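Local coordinates for nicking enzyme (Staphylococcus aureus, PDB 4HTE), which probably nicks plasmid DNA at the origin of transfer as a conjugative relaxase of the MobA/MobL family, represented here by its all-helical C-terminal domain, at residues D253-Y257 against N327-L332; I273-S277 against E318-D322. All blocks are in the same frame, centred on the assembly; numbering follows the deposited sequence.

In the fold
Contacts 1 and 2 show how helices in a strand-free region are joined by a perpendicular helix crossing and a loop-to-helix-end contact set side by side, their centres about 10 Å apart. Both are partly buried. Contact 1 joins two helices through aromatic rings and a single hydrogen bond; contact 2, nested within the chain loop that contact 1 closes, joins the loop 273-277 to the end of helix 302-319 and the residues that follow, largely through a salt bridge and a tyrosine hydroxyl. They touch directly: Lys275 NZ lies 3.0 Å from Tyr257 O, and Asp328 OD2 lies 2.4 Å from Asp322 N. Each contributes one calcium-site aspartate, Asp328 and Asp320, whose side chains are about 6 Å apart at their nearest atoms.

Contact 1. Residues D253-Y257 against N327-L332; sequences DFKTY and NDLKHL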
loop_
_atom_site.group_PDB
_atom_site.type_symbol
_atom_site.label_atom_id
_atom_site.label_comp_id
_atom_site.label_asym_id
_atom_site.label_seq_id
_atom_site.Cartn_x
_atom_site.Cartn_y
_atom_site.Cartn_z
ATOM N N ASP A 253 -0.084 -12.936 -3.671
ATOM C CA ASP A 253 -0.714 -13.836 -2.715
ATOM C C ASP A 253 0.031 -15.164 -2.684
ATOM O O ASP A 253 0.313 -15.705 -1.615
ATOM C CB ASP A 253 -2.178 -14.069 -3.083
ATOM C CG ASP A 253 -3.050 -12.862 -2.804
ATOM O OD1 ASP A 253 -2.735 -12.108 -1.858
ATOM O OD2 ASP A 253 -4.054 -12.672 -3.525
ATOM N N PHE A 254 0.351 -15.682 -3.864
ATOM C CA PHE A 254 1.074 -16.940 -3.974
ATOM C C PHE A 254 2.464 -16.822 -3.350
ATOM O O PHE A 254 2.982 -17.782 -2.781
ATOM C CB PHE A 254 1.190 -17.362 -5.440
ATOM C CG PHE A 254 1.816 -18.711 -5.633
ATOM C CD1 PHE A 254 3.192 -18.841 -5.719
ATOM C CD2 PHE A 254 1.031 -19.849 -5.729
ATOM C CE1 PHE A 254 3.775 -20.082 -5.896
ATOM C CE2 PHE A 254 1.608 -21.091 -5.905
ATOM C CZ PHE A 254 2.981 -21.207 -5.989
ATOM N N LYS A 255 3.058 -15.640 -3.455
ATOM C CA LYS A 255 4.392 -15.405 -2.920
ATOM C C LYS A 255 4.376 -15.450 -1.397
ATOM O O LYS A 255 5.205 -16.116 -0.776
ATOM C CB LYS A 255 4.914 -14.047 -3.386
ATOM C CG LYS A 255 6.330 -13.734 -2.931
ATOM C CD LYS A 255 6.546 -12.234 -2.780
ATOM C CE LYS A 255 5.875 -11.685 -1.524
ATOM N NZ LYS A 255 6.564 -12.123 -0.275
ATOM N N THR A 256 3.424 -14.735 -0.805
ATOM C CA THR A 256 3.344 -14.609 0.648
ATOM C C THR A 256 3.022 -15.938 1.325
ATOM O O THR A 256 3.170 -16.072 2.540
ATOM C CB THR A 256 2.288 -13.565 1.076
ATOM O OG1 THR A 256 0.981 -13.998 0.675
ATOM C CG2 THR A 256 2.593 -12.197 0.467
ATOM N N TYR A 257 2.579 -16.918 0.544
ATOM C CA TYR A 257 2.283 -18.237 1.086
ATOM C C TYR A 257 3.518 -19.136 1.041
ATOM O O TYR A 257 3.784 -19.879 1.984
ATOM C CB TYR A 257 1.127 -18.882 0.320
ATOM C CG TYR A 257 0.816 -20.298 0.755
ATOM C CD1 TYR A 257 1.317 -21.382 0.053
ATOM C CD2 TYR A 257 0.022 -20.546 1.864
ATOM C CE1 TYR A 257 1.038 -22.679 0.440
ATOM C CE2 TYR A 257 -0.262 -21.840 2.262
ATOM C CZ TYR A 257 0.249 -22.901 1.546
ATOM O OH TYR A 257 -0.031 -24.192 1.933
ATOM N N ASN A 327 -6.071 -16.609 2.809
ATOM C CA ASN A 327 -5.208 -16.849 1.665
ATOM C C ASN A 327 -4.428 -18.133 1.884
ATOM O O ASN A 327 -4.255 -18.933 0.966
ATOM C CB ASN A 327 -4.249 -15.679 1.459
ATOM C CG ASN A 327 -3.394 -15.841 0.218
ATOM O OD1 ASN A 327 -3.888 -15.737 -0.905
ATOM N ND2 ASN A 327 -2.104 -16.092 0.414
ATOM N N ASP A 328 -3.964 -18.330 3.114
ATOM C CA ASP A 328 -3.272 -19.558 3.473
ATOM C C ASP A 328 -4.138 -20.761 3.131
ATOM O O ASP A 328 -3.651 -21.745 2.575
ATOM C CB ASP A 328 -2.924 -19.567 4.964
ATOM C CG ASP A 328 -1.793 -18.615 5.306
ATOM O OD1 ASP A 328 -0.942 -18.361 4.430
ATOM O OD2 ASP A 328 -1.752 -18.125 6.454
ATOM N N LEU A 329 -5.426 -20.676 3.451
ATOM C CA LEU A 329 -6.345 -21.782 3.205
ATOM C C LEU A 329 -6.521 -22.019 1.708
ATOM O O LEU A 329 -6.541 -23.161 1.250
ATOM C CB LEU A 329 -7.708 -21.508 3.845
ATOM C CG LEU A 329 -8.469 -22.726 4.387
ATOM C CD1 LEU A 329 -9.959 -22.430 4.473
ATOM C CD2 LEU A 329 -8.223 -23.983 3.557
ATOM N N LYS A 330 -6.650 -20.934 0.951
ATOM C CA LYS A 330 -6.829 -21.027 -0.494
ATOM C C LYS A 330 -5.676 -21.790 -1.132
ATOM O O LYS A 330 -5.889 -22.697 -1.936
ATOM C CB LYS A 330 -6.931 -19.632 -1.114
ATOM N N HIS A 331 -4.453 -21.424 -0.765
ATOM C CA HIS A 331 -3.269 -22.042 -1.347
ATOM C C HIS A 331 -3.014 -23.428 -0.772
ATOM O O HIS A 331 -2.341 -24.247 -1.396
ATOM C CB HIS A 331 -2.049 -21.146 -1.144
ATOM C CG HIS A 331 -2.084 -19.901 -1.971
ATOM N ND1 HIS A 331 -1.701 -19.878 -3.293
ATOM C CD2 HIS A 331 -2.473 -18.640 -1.669
ATOM C CE1 HIS A 331 -1.845 -18.654 -3.771
ATOM N NE2 HIS A 331 -2.313 -17.884 -2.805
ATOM N N LEU A 332 -3.555 -23.692 0.412
ATOM C CA LEU A 332 -3.460 -25.021 0.998
ATOM C C LEU A 332 -4.208 -26.004 0.109
ATOM O O LEU A 332 -3.697 -27.071 -0.224
ATOM C CB LEU A 332 -4.061 -25.044 2.402
ATOM C CG LEU A 332 -3.242 -25.753 3.482
ATOM C CD1 LEU A 332 -4.096 -25.998 4.719
ATOM C CD2 LEU A 332 -2.655 -27.062 2.982
#
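Two helices cross here at right angles, helix 245-269 over the first turns of helix 327-339, with segment axes 9.7 Å apart at a signed angle of -90°. So steep a crossing limits the shared surface to a patch of 364 Å², and a few large side chains fill it. Tyr257 is the chief knob, seated in a hole formed by Asn327, Asp328, His331 and Leu332. His331 CB lies 3.5 Å from the centroid of the Tyr257 ring, nearly on its normal, a clear CH-pi contact; the two rings are close to parallel but slid apart, so they barely overlap. Phe254 completes the aromatic cluster: its ring and that of His331 meet obliquely, centroids 5.5 Å apart and planes at 73°. One polar tie is added: Asn327 ND2 donates to Asp253 O at 3.2 Å, an oxygen that also accepts from Thr256 OG1. Asp328, a calcium-binding residue of this protein, touches Tyr257 with OD1 3.5 Å from CD2, while its OD2 accepts from the backbone N of Asp322. Around this crossing, Leu332 reaches Arg281 and Ile284 of helix 278-293, and Leu329 packs against Ile348 and Phe351 of helix 342-351.

Contact 2. Residues I273-S277 against E318-D322; sequences IPKYS and EYDFD
Lys275 and Tyr276 of a loop face the residues at and after the end of helix 302-319. Lys275 is helical (phi/psi -64/-33), Tyr276 extended (-118/161). Tyr276 CA and Tyr319 CA are 8.2 Å apart. Asp320 has positive phi (82/34), a common exit from a helix; its chi1 t presents the carboxylate to Lys275, whose chi angles are all t: NZ meets Asp320 OD2 at 2.6 Å in a salt bridge, donates to Tyr257 O and makes a cation-pi contact with the Tyr257 ring. Tyr276, chi1 m, donates from OH to Tyr319 O at 2.9 Å; Asp320 O, 3.2 Å from Tyr276 OH, is too poorly angled to bond. The backbone N of Tyr276 donates to Glu335 OE1, Asp322 N to Asp328 OD2. Ser277, N-cap of the next helix, makes no capping bond; its OG bonds Asp280 OD2. A calcium ion lies about 4 Å from the side chain of calcium-binding Asp320, not bound to this chain. The contact joins the loop before helix 278-293 to helix 302-319, while Phe321 packs on Leu332 of helix 327-339.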
loop_
_atom_site.group_PDB
_atom_site.type_symbol
_atom_site.label_atom_id
_atom_site.label_comp_id
_atom_site.label_asym_id
_atom_site.label_seq_id
_atom_site.Cartn_x
_atom_site.Cartn_y
_atom_site.Cartn_z
ATOM N N ILE A 273 6.146 -26.922 -5.576
ATOM C CA ILE A 273 6.775 -27.270 -4.305
ATOM C C ILE A 273 5.761 -27.111 -3.175
ATOM O O ILE A 273 5.022 -26.128 -3.150
ATOM C CB ILE A 273 7.978 -26.360 -4.003
ATOM C CG1 ILE A 273 9.014 -26.442 -5.125
ATOM C CG2 ILE A 273 8.611 -26.744 -2.675
ATOM C CD1 ILE A 273 10.157 -25.481 -4.953
ATOM N N PRO A 274 5.722 -28.068 -2.232
ATOM C CA PRO A 274 4.753 -27.970 -1.137
ATOM C C PRO A 274 5.315 -27.277 0.106
ATOM O O PRO A 274 6.390 -27.636 0.589
ATOM C CB PRO A 274 4.440 -29.436 -0.835
ATOM C CG PRO A 274 5.679 -30.209 -1.290
ATOM C CD PRO A 274 6.551 -29.277 -2.099
ATOM N N LYS A 275 4.587 -26.285 0.607
ATOM C CA LYS A 275 4.970 -25.583 1.827
ATOM C C LYS A 275 4.948 -26.501 3.047
ATOM O O LYS A 275 5.752 -26.339 3.966
ATOM C CB LYS A 275 4.038 -24.389 2.058
ATOM C CG LYS A 275 4.093 -23.806 3.462
ATOM C CD LYS A 275 3.749 -22.324 3.450
ATOM C CE LYS A 275 3.390 -21.806 4.835
ATOM N NZ LYS A 275 3.244 -20.322 4.851
ATOM N N TYR A 276 4.034 -27.467 3.050
ATOM C CA TYR A 276 3.829 -28.327 4.213
ATOM C C TYR A 276 4.108 -29.797 3.931
ATOM O O TYR A 276 4.136 -30.233 2.780
ATOM C CB TYR A 276 2.396 -28.181 4.728
ATOM C CG TYR A 276 2.103 -26.826 5.321
ATOM C CD1 TYR A 276 2.727 -26.416 6.489
ATOM C CD2 TYR A 276 1.201 -25.958 4.719
ATOM C CE1 TYR A 276 2.469 -25.182 7.040
ATOM C CE2 TYR A 276 0.934 -24.717 5.266
ATOM C CZ TYR A 276 1.573 -24.334 6.426
ATOM O OH TYR A 276 1.316 -23.100 6.980
ATOM N N SER A 277 4.314 -30.551 5.005
ATOM C CA SER A 277 4.454 -31.997 4.927
ATOM C C SER A 277 3.072 -32.618 4.781
ATOM O O SER A 277 2.063 -31.946 4.983
ATOM C CB SER A 277 5.122 -32.525 6.194
ATOM O OG SER A 277 6.232 -31.721 6.556
ATOM N N GLU A 318 3.060 -22.528 15.204
ATOM C CA GLU A 318 3.730 -23.772 14.843
ATOM C C GLU A 318 3.908 -23.958 13.331
ATOM O O GLU A 318 4.972 -24.379 12.878
ATOM C CB GLU A 318 2.957 -24.970 15.416
ATOM C CG GLU A 318 2.738 -24.946 16.932
ATOM C CD GLU A 318 4.000 -25.216 17.731
ATOM O OE1 GLU A 318 5.109 -25.087 17.169
ATOM O OE2 GLU A 318 3.875 -25.567 18.926
ATOM N N TYR A 319 2.875 -23.636 12.556
ATOM C CA TYR A 319 2.825 -24.010 11.143
ATOM C C TYR A 319 2.933 -22.829 10.176
ATOM O O TYR A 319 3.350 -23.008 9.033
ATOM C CB TYR A 319 1.535 -24.792 10.868
ATOM C CG TYR A 319 1.447 -26.103 11.627
ATOM C CD1 TYR A 319 0.965 -26.150 12.934
ATOM C CD2 TYR A 319 1.849 -27.294 11.038
ATOM C CE1 TYR A 319 0.889 -27.353 13.627
ATOM C CE2 TYR A 319 1.775 -28.494 11.722
ATOM C CZ TYR A 319 1.295 -28.519 13.013
ATOM O OH TYR A 319 1.224 -29.715 13.692
ATOM N N ASP A 320 2.580 -21.629 10.632
ATOM C CA ASP A 320 2.556 -20.459 9.754
ATOM C C ASP A 320 1.248 -20.448 8.969
ATOM O O ASP A 320 1.206 -20.026 7.813
ATOM C CB ASP A 320 3.745 -20.496 8.786
ATOM C CG ASP A 320 4.006 -19.164 8.109
ATOM O OD1 ASP A 320 3.865 -18.110 8.763
ATOM O OD2 ASP A 320 4.370 -19.176 6.912
ATOM N N PHE A 321 0.180 -20.915 9.607
ATOM C CA PHE A 321 -1.132 -20.959 8.974
ATOM C C PHE A 321 -2.028 -19.852 9.517
ATOM O O PHE A 321 -2.328 -19.811 10.711
ATOM C CB PHE A 321 -1.789 -22.320 9.206
ATOM C CG PHE A 321 -2.980 -22.576 8.327
ATOM C CD1 PHE A 321 -2.817 -22.860 6.981
ATOM C CD2 PHE A 321 -4.264 -22.532 8.847
ATOM C CE1 PHE A 321 -3.910 -23.096 6.170
ATOM C CE2 PHE A 321 -5.361 -22.767 8.041
ATOM C CZ PHE A 321 -5.184 -23.049 6.700
ATOM N N ASP A 322 -2.453 -18.953 8.634
ATOM C CA ASP A 322 -3.311 -17.842 9.024
ATOM C C ASP A 322 -4.752 -18.094 8.596
ATOM O O ASP A 322 -5.156 -17.725 7.494
ATOM C CB ASP A 322 -2.805 -16.538 8.405
ATOM C CG ASP A 322 -3.135 -15.324 9.252
ATOM O OD1 ASP A 322 -4.336 -15.067 9.480
ATOM O OD2 ASP A 322 -2.195 -14.628 9.688
#